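Local structure of GTP-binding protein (Pyrococcus horikoshii, 1WXQ) at residues 4-9 / 103-108; 126-131 / 237-242; 216-221 / 314-319. The protein probably binds GTP and may hydrolyse nucleotide as an Obg-type P-loop GTPase, but its cellular role is not established. All coordinates share one frame; numbering follows the deposited sequence.

Contact 1: residues 4-9 / 103-108; sequences GVVGKP and SALIHV
Val6 and His107 carry the side-chain part of a parallel strand pairing in which strand 4-7 lies beside strand 104-108. His107 CG is anti to the backbone N (chi1 -173°), and the imidazole passes at about a right angle to Val6, whose CG2 lies 3.9 Å from His107 ND1. Farther round the ring, His107 CE1 reaches Gly7 CA at 3.6 Å. ND1 also gives a weak, bent hydrogen bond to Val6 O (3.3 Å, 139°), an oxygen already bonded to Val108 N at 3.1 Å. An alanine in place of His107 would probably cost Val6 O its weak second donor and open a gap where the ring had met Val6 CG2 and Gly7 CA. Leu105 shares this face, its CD2 lying 4.3 Å from Val6 CG1, and helix 127-147 covers it. On the opposite face Val5 CG1 lies 4.0 Å from Val108 CG2, while helix 305-316 packs on Ile106. The ladder itself alternates: Gly4 N to Ala104 O, Ile106 N to Gly4 O, Val6 N to Ile106 O. Such a buried parallel pair, running on into the loop that begins around Gly7, is consistent with the strand and P-loop of a P-loop NTPase core.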
ATOM      1  N   GLY A   4      -0.085  -5.655   3.857  1.00 26.29           N
ATOM      2  CA  GLY A   4       0.109  -7.053   4.198  1.00 24.39           C
ATOM      3  C   GLY A   4       1.213  -7.673   3.360  1.00 24.12           C
ATOM      4  O   GLY A   4       1.294  -7.403   2.160  1.00 25.63           O
ATOM      5  N   VAL A   5       2.063  -8.489   3.988  1.00 23.40           N
ATOM      6  CA  VAL A   5       3.176  -9.155   3.307  1.00 22.52           C
ATOM      7  C   VAL A   5       2.898 -10.650   3.207  1.00 24.98           C
ATOM      8  O   VAL A   5       2.780 -11.344   4.225  1.00 22.14           O
ATOM      9  CB  VAL A   5       4.492  -8.951   4.063  1.00 24.50           C
ATOM     10  CG1 VAL A   5       5.624  -9.598   3.306  1.00 24.27           C
ATOM     11  CG2 VAL A   5       4.758  -7.469   4.259  1.00 23.13           C
ATOM     12  N   VAL A   6       2.805 -11.145   1.974  1.00 27.80           N
ATOM     13  CA  VAL A   6       2.483 -12.540   1.731  1.00 29.26           C
ATOM     14  C   VAL A   6       3.518 -13.209   0.851  1.00 29.62           C
ATOM     15  O   VAL A   6       4.295 -12.532   0.184  1.00 32.47           O
ATOM     16  CB  VAL A   6       1.116 -12.676   1.014  1.00 27.39           C
ATOM     17  CG1 VAL A   6       0.028 -11.982   1.812  1.00 30.63           C
ATOM     18  CG2 VAL A   6       1.203 -12.062  -0.378  1.00 31.73           C
ATOM     19  N   GLY A   7       3.493 -14.541   0.827  1.00 29.63           N
ATOM     20  CA  GLY A   7       4.429 -15.293   0.007  1.00 30.34           C
ATOM     21  C   GLY A   7       4.513 -16.761   0.400  1.00 31.11           C
ATOM     22  O   GLY A   7       3.992 -17.161   1.432  1.00 33.49           O
ATOM     23  N   LYS A   8       5.148 -17.581  -0.426  1.00 30.73           N
ATOM     24  CA  LYS A   8       5.292 -18.982  -0.079  1.00 31.39           C
ATOM     25  C   LYS A   8       6.455 -19.044   0.920  1.00 33.19           C
ATOM     26  O   LYS A   8       7.116 -18.038   1.159  1.00 32.74           O
ATOM     27  CB  LYS A   8       5.584 -19.810  -1.325  1.00 31.13           C
ATOM     28  CG  LYS A   8       6.782 -19.364  -2.126  1.00 29.51           C
ATOM     29  CD  LYS A   8       6.942 -20.242  -3.375  1.00 27.82           C
ATOM     30  CE  LYS A   8       8.173 -19.864  -4.232  1.00 27.90           C
ATOM     31  NZ  LYS A   8       8.392 -20.823  -5.366  1.00 33.56           N
ATOM     32  N   PRO A   9       6.708 -20.213   1.537  1.00 34.88           N
ATOM     33  CA  PRO A   9       7.822 -20.260   2.493  1.00 34.84           C
ATOM     34  C   PRO A   9       9.186 -20.401   1.793  1.00 34.05           C
ATOM     35  O   PRO A   9       9.273 -20.889   0.670  1.00 36.01           O
ATOM     36  CB  PRO A   9       7.414 -21.403   3.414  1.00 34.47           C
ATOM     37  CG  PRO A   9       6.802 -22.360   2.447  1.00 33.99           C
ATOM     38  CD  PRO A   9       5.932 -21.469   1.578  1.00 35.43           C
ATOM     39  N   SER A 103      -4.801  -2.786   2.712  1.00 31.16           N
ATOM     40  CA  SER A 103      -5.071  -1.810   1.670  1.00 29.69           C
ATOM     41  C   SER A 103      -4.213  -2.220   0.473  1.00 27.99           C
ATOM     42  O   SER A 103      -4.484  -1.843  -0.663  1.00 27.51           O
ATOM     43  CB  SER A 103      -4.663  -0.405   2.113  1.00 29.79           C
ATOM     44  OG  SER A 103      -5.461   0.033   3.185  1.00 33.43           O
ATOM     45  N   ALA A 104      -3.149  -2.963   0.737  1.00 25.42           N
ATOM     46  CA  ALA A 104      -2.284  -3.401  -0.344  1.00 26.42           C
ATOM     47  C   ALA A 104      -1.442  -4.534   0.148  1.00 26.69           C
ATOM     48  O   ALA A 104      -1.294  -4.733   1.351  1.00 27.92           O
ATOM     49  CB  ALA A 104      -1.386  -2.269  -0.840  1.00 26.19           C
ATOM     50  N   LEU A 105      -0.886  -5.283  -0.790  1.00 25.86           N
ATOM     51  CA  LEU A 105      -0.056  -6.401  -0.422  1.00 26.32           C
ATOM     52  C   LEU A 105       1.284  -6.348  -1.136  1.00 27.23           C
ATOM     53  O   LEU A 105       1.370  -5.924  -2.288  1.00 25.96           O
ATOM     54  CB  LEU A 105      -0.731  -7.703  -0.823  1.00 25.91           C
ATOM     55  CG  LEU A 105      -2.160  -8.007  -0.432  1.00 23.58           C
ATOM     56  CD1 LEU A 105      -2.674  -9.129  -1.341  1.00 25.00           C
ATOM     57  CD2 LEU A 105      -2.224  -8.387   1.017  1.00 16.65           C
ATOM     58  N   ILE A 106       2.320  -6.790  -0.438  1.00 26.94           N
ATOM     59  CA  ILE A 106       3.640  -6.888  -1.021  1.00 27.09           C
ATOM     60  C   ILE A 106       3.860  -8.394  -1.183  1.00 28.25           C
ATOM     61  O   ILE A 106       4.074  -9.112  -0.203  1.00 28.67           O
ATOM     62  CB  ILE A 106       4.715  -6.336  -0.090  1.00 27.49           C
ATOM     63  CG1 ILE A 106       4.541  -4.829   0.062  1.00 25.37           C
ATOM     64  CG2 ILE A 106       6.108  -6.665  -0.643  1.00 28.87           C
ATOM     65  CD1 ILE A 106       5.519  -4.226   1.051  1.00 25.40           C
ATOM     66  N   HIS A 107       3.773  -8.885  -2.413  1.00 28.99           N
ATOM     67  CA  HIS A 107       3.973 -10.311  -2.621  1.00 28.42           C
ATOM     68  C   HIS A 107       5.436 -10.659  -2.925  1.00 28.01           C
ATOM     69  O   HIS A 107       5.934 -10.410  -4.026  1.00 27.62           O
ATOM     70  CB  HIS A 107       3.073 -10.825  -3.747  1.00 26.83           C
ATOM     71  CG  HIS A 107       3.112 -12.318  -3.900  1.00 27.44           C
ATOM     72  ND1 HIS A 107       3.854 -13.119  -3.068  1.00 30.89           N
ATOM     73  CD2 HIS A 107       2.492 -13.131  -4.776  1.00 23.57           C
ATOM     74  CE1 HIS A 107       3.693 -14.385  -3.424  1.00 17.61           C
ATOM     75  NE2 HIS A 107       2.878 -14.423  -4.450  1.00 23.83           N
ATOM     76  N   VAL A 108       6.100 -11.257  -1.937  1.00 28.29           N
ATOM     77  CA  VAL A 108       7.500 -11.670  -2.031  1.00 26.45           C
ATOM     78  C   VAL A 108       7.654 -12.997  -2.761  1.00 28.33           C
ATOM     79  O   VAL A 108       7.046 -13.994  -2.389  1.00 27.07           O
ATOM     80  CB  VAL A 108       8.098 -11.810  -0.637  1.00 26.19           C
ATOM     81  CG1 VAL A 108       9.564 -12.149  -0.733  1.00 26.55           C
ATOM     82  CG2 VAL A 108       7.877 -10.528   0.134  1.00 21.44           C
TER
HETATM   83  O   HOH W   1       5.898 -16.706  -3.387  1.00 60.04           O

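Contact 2: residues 126-131 / 237-242; sequences DPVEDI and REEEKR
Glu238 comes first, reaching from helix 229-241 toward the start of helix 127-147, tip to tip with Asp126 and Val128. Its CG is anti to the backbone N (chi1 -163°) and the chain beyond stays extended. The carboxylate ends at the Val128 methyls, with Glu238 OE1 3.4 Å from Val128 CG2; OE2 is modelled too near CG1 to be trusted. The same OE1 stands 4.1 Å from Asp126 OD2, the two carboxylate planes turned 73° apart, a probably repulsive pairing of like charges. Helix 229-241 is the connection in a beta-alpha-beta crossover between the parallel strands 217-222 and 245-249, and it lies beside helix 127-147 with short-segment axes 10.9 Å apart at 25°. Next along, Glu239 bends at chi2 and lays its CG 3.4 Å from Ile131 CD1, tip to tip, while its OE2 is directed to Val128. Leu235 packs on both Val128 and Ile131. Finally Arg242, in the loop that follows, turns to Glu239: its NH1 forms a 2.8 Å salt bridge with Glu239 OE1, which receives it on its syn lone pair and lies close to the guanidinium plane. Arg242 NH2 forms a salt bridge with Glu135 OE1 of helix 127-147.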
ATOM      1  N   ASP A 126       9.180 -20.887 -12.370  1.00 41.46           N
ATOM      2  CA  ASP A 126       8.852 -19.522 -12.728  1.00 40.64           C
ATOM      3  C   ASP A 126       8.026 -18.832 -11.638  1.00 41.47           C
ATOM      4  O   ASP A 126       6.925 -19.267 -11.313  1.00 39.11           O
ATOM      5  CB  ASP A 126       8.083 -19.534 -14.046  1.00 39.79           C
ATOM      6  CG  ASP A 126       8.275 -18.260 -14.849  1.00 42.09           C
ATOM      7  OD1 ASP A 126       8.884 -17.304 -14.322  1.00 46.59           O
ATOM      8  OD2 ASP A 126       7.811 -18.215 -16.011  1.00 48.93           O
ATOM      9  N   PRO A 127       8.559 -17.747 -11.049  1.00 41.78           N
ATOM     10  CA  PRO A 127       7.866 -17.002  -9.999  1.00 43.64           C
ATOM     11  C   PRO A 127       6.513 -16.510 -10.498  1.00 44.62           C
ATOM     12  O   PRO A 127       5.536 -16.437  -9.741  1.00 45.99           O
ATOM     13  CB  PRO A 127       8.824 -15.852  -9.712  1.00 43.45           C
ATOM     14  CG  PRO A 127      10.141 -16.461  -9.975  1.00 41.39           C
ATOM     15  CD  PRO A 127       9.896 -17.177 -11.271  1.00 40.61           C
ATOM     16  N   VAL A 128       6.479 -16.166 -11.782  1.00 42.60           N
ATOM     17  CA  VAL A 128       5.278 -15.682 -12.441  1.00 42.90           C
ATOM     18  C   VAL A 128       4.065 -16.603 -12.293  1.00 43.19           C
ATOM     19  O   VAL A 128       2.933 -16.233 -12.573  1.00 44.83           O
ATOM     20  CB  VAL A 128       5.477 -15.657 -13.982  1.00 45.03           C
ATOM     21  CG1 VAL A 128       4.141 -15.438 -14.674  1.00 42.47           C
ATOM     22  CG2 VAL A 128       6.491 -14.571 -14.372  1.00 42.52           C
ATOM     23  N   GLU A 129       4.383 -17.816 -11.805  1.00 43.30           N
ATOM     24  CA  GLU A 129       3.311 -18.779 -11.653  1.00 42.29           C
ATOM     25  C   GLU A 129       2.789 -18.748 -10.197  1.00 40.22           C
ATOM     26  O   GLU A 129       1.637 -19.081  -9.929  1.00 40.78           O
ATOM     27  CB  GLU A 129       3.744 -20.244 -11.993  1.00 43.34           C
ATOM     28  CG  GLU A 129       4.254 -20.413 -13.428  1.00 48.76           C
ATOM     29  CD  GLU A 129       3.146 -20.498 -14.470  1.00 53.31           C
ATOM     30  OE1 GLU A 129       2.388 -21.495 -14.440  1.00 51.47           O
ATOM     31  OE2 GLU A 129       3.039 -19.581 -15.321  1.00 56.94           O
ATOM     32  N   ASP A 130       3.642 -18.330  -9.264  1.00 38.11           N
ATOM     33  CA  ASP A 130       3.231 -18.220  -7.864  1.00 35.43           C
ATOM     34  C   ASP A 130       2.440 -16.943  -7.739  1.00 34.34           C
ATOM     35  O   ASP A 130       1.623 -16.797  -6.837  1.00 36.75           O
ATOM     36  CB  ASP A 130       4.429 -18.113  -6.920  1.00 35.78           C
ATOM     37  CG  ASP A 130       5.205 -19.410  -6.791  1.00 37.54           C
ATOM     38  OD1 ASP A 130       4.612 -20.428  -6.374  1.00 41.12           O
ATOM     39  OD2 ASP A 130       6.420 -19.406  -7.097  1.00 43.41           O
ATOM     40  N   ILE A 131       2.706 -16.001  -8.640  1.00 32.50           N
ATOM     41  CA  ILE A 131       2.015 -14.717  -8.617  1.00 29.72           C
ATOM     42  C   ILE A 131       0.579 -14.987  -8.998  1.00 29.98           C
ATOM     43  O   ILE A 131      -0.358 -14.513  -8.350  1.00 28.07           O
ATOM     44  CB  ILE A 131       2.637 -13.730  -9.626  1.00 29.54           C
ATOM     45  CG1 ILE A 131       4.100 -13.493  -9.267  1.00 30.41           C
ATOM     46  CG2 ILE A 131       1.892 -12.410  -9.621  1.00 26.04           C
ATOM     47  CD1 ILE A 131       4.772 -12.471 -10.148  1.00 37.38           C
ATOM     48  N   ARG A 237       9.445  -7.619 -16.715  1.00 28.76           N
ATOM     49  CA  ARG A 237       8.780  -7.409 -17.999  1.00 29.60           C
ATOM     50  C   ARG A 237       7.447  -8.123 -18.130  1.00 28.25           C
ATOM     51  O   ARG A 237       6.438  -7.506 -18.459  1.00 27.60           O
ATOM     52  CB  ARG A 237       9.687  -7.855 -19.147  1.00 27.37           C
ATOM     53  CG  ARG A 237      10.825  -6.910 -19.457  1.00 34.12           C
ATOM     54  CD  ARG A 237      10.386  -5.722 -20.294  1.00 39.17           C
ATOM     55  NE  ARG A 237      11.553  -5.096 -20.911  1.00 41.40           N
ATOM     56  CZ  ARG A 237      12.354  -4.234 -20.294  1.00 37.26           C
ATOM     57  NH1 ARG A 237      12.111  -3.876 -19.035  1.00 45.97           N
ATOM     58  NH2 ARG A 237      13.417  -3.755 -20.922  1.00 32.80           N
ATOM     59  N   GLU A 238       7.458  -9.426 -17.883  1.00 29.78           N
ATOM     60  CA  GLU A 238       6.261 -10.242 -18.002  1.00 32.62           C
ATOM     61  C   GLU A 238       5.132  -9.702 -17.122  1.00 35.28           C
ATOM     62  O   GLU A 238       4.025  -9.441 -17.596  1.00 36.39           O
ATOM     63  CB  GLU A 238       6.598 -11.690 -17.620  1.00 33.16           C
ATOM     64  CG  GLU A 238       5.590 -12.737 -18.053  1.00 40.21           C
ATOM     65  CD  GLU A 238       5.984 -14.145 -17.601  1.00 49.60           C
ATOM     66  OE1 GLU A 238       7.179 -14.516 -17.714  1.00 51.41           O
ATOM     67  OE2 GLU A 238       5.097 -14.891 -17.135  1.00 50.96           O
ATOM     68  N   GLU A 239       5.428  -9.506 -15.843  1.00 36.96           N
ATOM     69  CA  GLU A 239       4.437  -9.021 -14.899  1.00 39.00           C
ATOM     70  C   GLU A 239       4.030  -7.552 -15.002  1.00 39.14           C
ATOM     71  O   GLU A 239       2.905  -7.205 -14.651  1.00 35.80           O
ATOM     72  CB  GLU A 239       4.891  -9.335 -13.469  1.00 39.23           C
ATOM     73  CG  GLU A 239       4.809 -10.811 -13.113  1.00 42.29           C
ATOM     74  CD  GLU A 239       3.458 -11.418 -13.470  1.00 50.36           C
ATOM     75  OE1 GLU A 239       2.428 -10.730 -13.295  1.00 43.70           O
ATOM     76  OE2 GLU A 239       3.419 -12.585 -13.921  1.00 56.46           O
ATOM     77  N   GLU A 240       4.915  -6.680 -15.473  1.00 42.23           N
ATOM     78  CA  GLU A 240       4.532  -5.278 -15.562  1.00 45.71           C
ATOM     79  C   GLU A 240       3.521  -5.077 -16.686  1.00 47.31           C
ATOM     80  O   GLU A 240       2.856  -4.043 -16.767  1.00 50.47           O
ATOM     81  CB  GLU A 240       5.757  -4.371 -15.725  1.00 45.92           C
ATOM     82  CG  GLU A 240       6.716  -4.404 -14.503  1.00 49.29           C
ATOM     83  CD  GLU A 240       7.375  -3.044 -14.194  1.00 53.64           C
ATOM     84  OE1 GLU A 240       7.849  -2.366 -15.134  1.00 59.24           O
ATOM     85  OE2 GLU A 240       7.430  -2.654 -13.008  1.00 53.35           O
ATOM     86  N   LYS A 241       3.390  -6.076 -17.551  1.00 46.25           N
ATOM     87  CA  LYS A 241       2.405  -5.989 -18.615  1.00 46.93           C
ATOM     88  C   LYS A 241       1.053  -6.383 -18.023  1.00 47.90           C
ATOM     89  O   LYS A 241       0.001  -5.942 -18.495  1.00 48.72           O
ATOM     90  CB  LYS A 241       2.751  -6.934 -19.762  1.00 46.83           C
ATOM     91  CG  LYS A 241       3.748  -6.381 -20.748  1.00 49.29           C
ATOM     92  CD  LYS A 241       3.657  -7.149 -22.053  1.00 58.31           C
ATOM     93  CE  LYS A 241       4.463  -6.483 -23.162  1.00 61.15           C
ATOM     94  NZ  LYS A 241       4.160  -7.093 -24.486  1.00 59.35           N
ATOM     95  N   ARG A 242       1.091  -7.209 -16.976  1.00 47.02           N
ATOM     96  CA  ARG A 242      -0.123  -7.682 -16.307  1.00 45.13           C
ATOM     97  C   ARG A 242      -0.647  -6.746 -15.228  1.00 44.24           C
ATOM     98  O   ARG A 242      -1.555  -7.108 -14.485  1.00 43.87           O
ATOM     99  CB  ARG A 242       0.113  -9.058 -15.681  1.00 44.28           C
ATOM    100  CG  ARG A 242       0.484 -10.122 -16.687  1.00 47.43           C
ATOM    101  CD  ARG A 242       0.666 -11.498 -16.038  1.00 48.52           C
ATOM    102  NE  ARG A 242      -0.594 -12.076 -15.571  1.00 48.39           N
ATOM    103  CZ  ARG A 242      -1.003 -12.068 -14.306  1.00 49.33           C
ATOM    104  NH1 ARG A 242      -0.251 -11.507 -13.364  1.00 52.50           N
ATOM    105  NH2 ARG A 242      -2.161 -12.630 -13.977  1.00 44.57           N
TER

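Contact 3: residues 216-221 / 314-319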
ATOM      1  N   PRO A 216      -4.661  -4.477  -4.169  1.00 29.29           N
ATOM      2  CA  PRO A 216      -3.602  -4.222  -5.141  1.00 28.86           C
ATOM      3  C   PRO A 216      -2.294  -4.640  -4.510  1.00 31.67           C
ATOM      4  O   PRO A 216      -2.123  -4.562  -3.289  1.00 31.87           O
ATOM      5  CB  PRO A 216      -3.682  -2.714  -5.336  1.00 28.89           C
ATOM      6  CG  PRO A 216      -4.029  -2.245  -3.966  1.00 26.48           C
ATOM      7  CD  PRO A 216      -5.101  -3.222  -3.536  1.00 26.42           C
HETATM    8  N   MSE A 217      -1.355  -5.088  -5.322  1.00 33.27           N
HETATM    9  CA  MSE A 217      -0.097  -5.503  -4.740  1.00 33.47           C
HETATM   10  C   MSE A 217       1.149  -5.143  -5.499  1.00 32.85           C
HETATM   11  O   MSE A 217       1.109  -4.771  -6.668  1.00 32.21           O
HETATM   12  CB  MSE A 217      -0.112  -7.006  -4.462  1.00 35.05           C
HETATM   13  CG  MSE A 217      -0.773  -7.897  -5.507  1.00 35.64           C
HETATM   14 SE   MSE A 217      -0.795  -9.742  -4.844  1.00 56.40          SE
HETATM   15  CE  MSE A 217      -2.642 -10.166  -5.226  1.00 48.86           C
ATOM     16  N   VAL A 218       2.260  -5.196  -4.780  1.00 31.09           N
ATOM     17  CA  VAL A 218       3.549  -4.937  -5.371  1.00 28.20           C
ATOM     18  C   VAL A 218       4.316  -6.228  -5.153  1.00 26.38           C
ATOM     19  O   VAL A 218       4.230  -6.851  -4.093  1.00 24.13           O
ATOM     20  CB  VAL A 218       4.282  -3.766  -4.707  1.00 28.11           C
ATOM     21  CG1 VAL A 218       5.732  -3.711  -5.203  1.00 28.50           C
ATOM     22  CG2 VAL A 218       3.578  -2.466  -5.045  1.00 28.97           C
ATOM     23  N   ILE A 219       5.055  -6.629  -6.175  1.00 25.53           N
ATOM     24  CA  ILE A 219       5.811  -7.851  -6.109  1.00 25.90           C
ATOM     25  C   ILE A 219       7.288  -7.622  -5.777  1.00 23.48           C
ATOM     26  O   ILE A 219       7.988  -6.877  -6.455  1.00 24.38           O
ATOM     27  CB  ILE A 219       5.664  -8.604  -7.440  1.00 26.10           C
ATOM     28  CG1 ILE A 219       4.176  -8.710  -7.770  1.00 28.04           C
ATOM     29  CG2 ILE A 219       6.314  -9.989  -7.343  1.00 29.04           C
ATOM     30  CD1 ILE A 219       3.880  -9.338  -9.101  1.00 33.28           C
ATOM     31  N   ALA A 220       7.747  -8.260  -4.714  1.00 23.76           N
ATOM     32  CA  ALA A 220       9.139  -8.147  -4.325  1.00 23.60           C
ATOM     33  C   ALA A 220       9.845  -9.392  -4.845  1.00 24.12           C
ATOM     34  O   ALA A 220       9.631 -10.486  -4.320  1.00 26.34           O
ATOM     35  CB  ALA A 220       9.264  -8.070  -2.810  1.00 21.79           C
ATOM     36  N   ALA A 221      10.649  -9.231  -5.899  1.00 24.02           N
ATOM     37  CA  ALA A 221      11.395 -10.352  -6.470  1.00 24.32           C
ATOM     38  C   ALA A 221      12.612 -10.477  -5.557  1.00 25.63           C
ATOM     39  O   ALA A 221      13.669  -9.917  -5.829  1.00 20.75           O
ATOM     40  CB  ALA A 221      11.817 -10.034  -7.898  1.00 24.58           C
ATOM     41  N   PHE A 314       3.032   5.517  -2.084  1.00 29.57           N
ATOM     42  CA  PHE A 314       2.962   6.633  -3.025  1.00 31.88           C
ATOM     43  C   PHE A 314       2.393   6.331  -4.414  1.00 34.55           C
ATOM     44  O   PHE A 314       1.804   7.196  -5.053  1.00 37.46           O
ATOM     45  CB  PHE A 314       4.361   7.223  -3.210  1.00 30.12           C
ATOM     46  CG  PHE A 314       5.014   7.658  -1.932  1.00 32.67           C
ATOM     47  CD1 PHE A 314       4.328   8.471  -1.016  1.00 33.00           C
ATOM     48  CD2 PHE A 314       6.322   7.271  -1.645  1.00 29.91           C
ATOM     49  CE1 PHE A 314       4.938   8.892   0.175  1.00 26.18           C
ATOM     50  CE2 PHE A 314       6.950   7.682  -0.461  1.00 30.92           C
ATOM     51  CZ  PHE A 314       6.254   8.498   0.455  1.00 33.61           C
ATOM     52  N   ASP A 315       2.580   5.109  -4.891  1.00 37.34           N
ATOM     53  CA  ASP A 315       2.108   4.749  -6.218  1.00 37.06           C
ATOM     54  C   ASP A 315       0.831   3.934  -6.221  1.00 34.44           C
ATOM     55  O   ASP A 315      -0.205   4.409  -6.688  1.00 33.24           O
ATOM     56  CB  ASP A 315       3.196   3.979  -6.952  1.00 37.75           C
ATOM     57  CG  ASP A 315       2.946   3.904  -8.423  1.00 43.70           C
ATOM     58  OD1 ASP A 315       1.763   3.803  -8.810  1.00 48.77           O
ATOM     59  OD2 ASP A 315       3.932   3.936  -9.191  1.00 53.30           O
ATOM     60  N   LEU A 316       0.901   2.702  -5.726  1.00 33.40           N
ATOM     61  CA  LEU A 316      -0.283   1.848  -5.693  1.00 31.89           C
ATOM     62  C   LEU A 316      -1.448   2.611  -5.091  1.00 31.31           C
ATOM     63  O   LEU A 316      -2.422   2.909  -5.753  1.00 32.95           O
ATOM     64  CB  LEU A 316      -0.055   0.615  -4.824  1.00 31.63           C
ATOM     65  CG  LEU A 316       0.220  -0.789  -5.341  1.00 31.84           C
ATOM     66  CD1 LEU A 316      -0.441  -1.759  -4.354  1.00 32.49           C
ATOM     67  CD2 LEU A 316      -0.344  -1.005  -6.738  1.00 38.65           C
ATOM     68  N   LEU A 317      -1.326   2.925  -3.811  1.00 32.04           N
ATOM     69  CA  LEU A 317      -2.383   3.626  -3.106  1.00 31.21           C
ATOM     70  C   LEU A 317      -2.431   5.111  -3.425  1.00 30.74           C
ATOM     71  O   LEU A 317      -3.397   5.784  -3.088  1.00 33.06           O
ATOM     72  CB  LEU A 317      -2.225   3.387  -1.595  1.00 31.64           C
ATOM     73  CG  LEU A 317      -2.106   1.885  -1.278  1.00 31.46           C
ATOM     74  CD1 LEU A 317      -1.914   1.664   0.196  1.00 29.88           C
ATOM     75  CD2 LEU A 317      -3.346   1.163  -1.769  1.00 27.65           C
ATOM     76  N   LYS A 318      -1.389   5.613  -4.079  1.00 32.32           N
ATOM     77  CA  LYS A 318      -1.309   7.015  -4.462  1.00 33.09           C
ATOM     78  C   LYS A 318      -1.501   7.994  -3.303  1.00 32.52           C
ATOM     79  O   LYS A 318      -2.243   8.975  -3.409  1.00 32.79           O
ATOM     80  CB  LYS A 318      -2.332   7.315  -5.560  1.00 35.73           C
ATOM     81  CG  LYS A 318      -2.138   6.503  -6.834  1.00 42.49           C
ATOM     82  CD  LYS A 318      -2.549   7.297  -8.068  1.00 53.35           C
ATOM     83  CE  LYS A 318      -4.016   7.740  -8.015  1.00 60.38           C
ATOM     84  NZ  LYS A 318      -4.363   8.692  -9.111  1.00 60.13           N
ATOM     85  N   LEU A 319      -0.839   7.722  -2.187  1.00 30.86           N
ATOM     86  CA  LEU A 319      -0.925   8.600  -1.034  1.00 29.04           C
ATOM     87  C   LEU A 319       0.119   9.703  -1.204  1.00 28.93           C
ATOM     88  O   LEU A 319       1.132   9.512  -1.876  1.00 29.41           O
ATOM     89  CB  LEU A 319      -0.670   7.807   0.244  1.00 26.90           C
ATOM     90  CG  LEU A 319      -1.642   6.637   0.453  1.00 26.64           C
ATOM     91  CD1 LEU A 319      -1.149   5.738   1.569  1.00 26.29           C
ATOM     92  CD2 LEU A 319      -3.033   7.168   0.773  1.00 24.28           C
TER
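Pro216 meets Leu316 and Leu317 where the central sheet of the alpha/beta P-loop NTPase core is covered by the end of helix 305-316. The contact is apolar, with no hydrogen bond between the two segments. Pro216, just ahead of strand 217-221, turns its ring toward the helix. The Leu316 and Pro216 side chains cross obliquely: Leu316 CD1 meets both CB and CG of the ring, 3.5 Å from Pro216 CB, with Leu316 CD2 somewhat farther off. The Leu317 side chain crosses Pro216 at about a right angle, its CD2 4.1 Å from Pro216 CG, so two successive leucines touch one proline. Lys318 is the first residue to leave helical phi/psi, with a phi of 54°, and the chain then enters strand 319-325, which belongs to the second sheet, the one that includes the strands of the TGS region. Leu316 thus packs close to the passage from one sheet to the other. Leu316 and Pro216 both also pack on Ala104 of the neighbouring strand.

Met217, modelled as selenomethionine, starts its side chain away from the helix; the side chain touches Leu134 and Ile138 of helix 127-147, on the other face of the sheet. What it offers to the contact is backbone: its N lies 3.6 Å from Leu316 CD1.

Val218 again faces the helix, where Val308 and Val312 also touch it. Its CG1 is anti to the backbone N (chi1 170°) and its CG2 anti to the carbonyl carbon. The isopropyl group and Leu316 slide past each other in opposite directions, and Val218 CG2 comes to rest 3.8 Å from Leu316 CG.

Overall arrangement
Contacts 1 and 3 share the central sheet, in which strands 104-110 and 217-222 are neighbours, and their centres are about 11 Å apart. Contact 2 lies about 15 Å from the centre of each, between helices packed beside that sheet. Along the chain contact 1 closes before the others open, whereas contacts 2 and 3 alternate their segments. Lys8 and Asp130 form a salt bridge joining contact 1 to contact 2, and Ile131 packs on Ile219 between contacts 2 and 3. Together they span the core from the probable P-loop, through the helix layer, to the end of helix 305-316, where the chain passes into the second sheet.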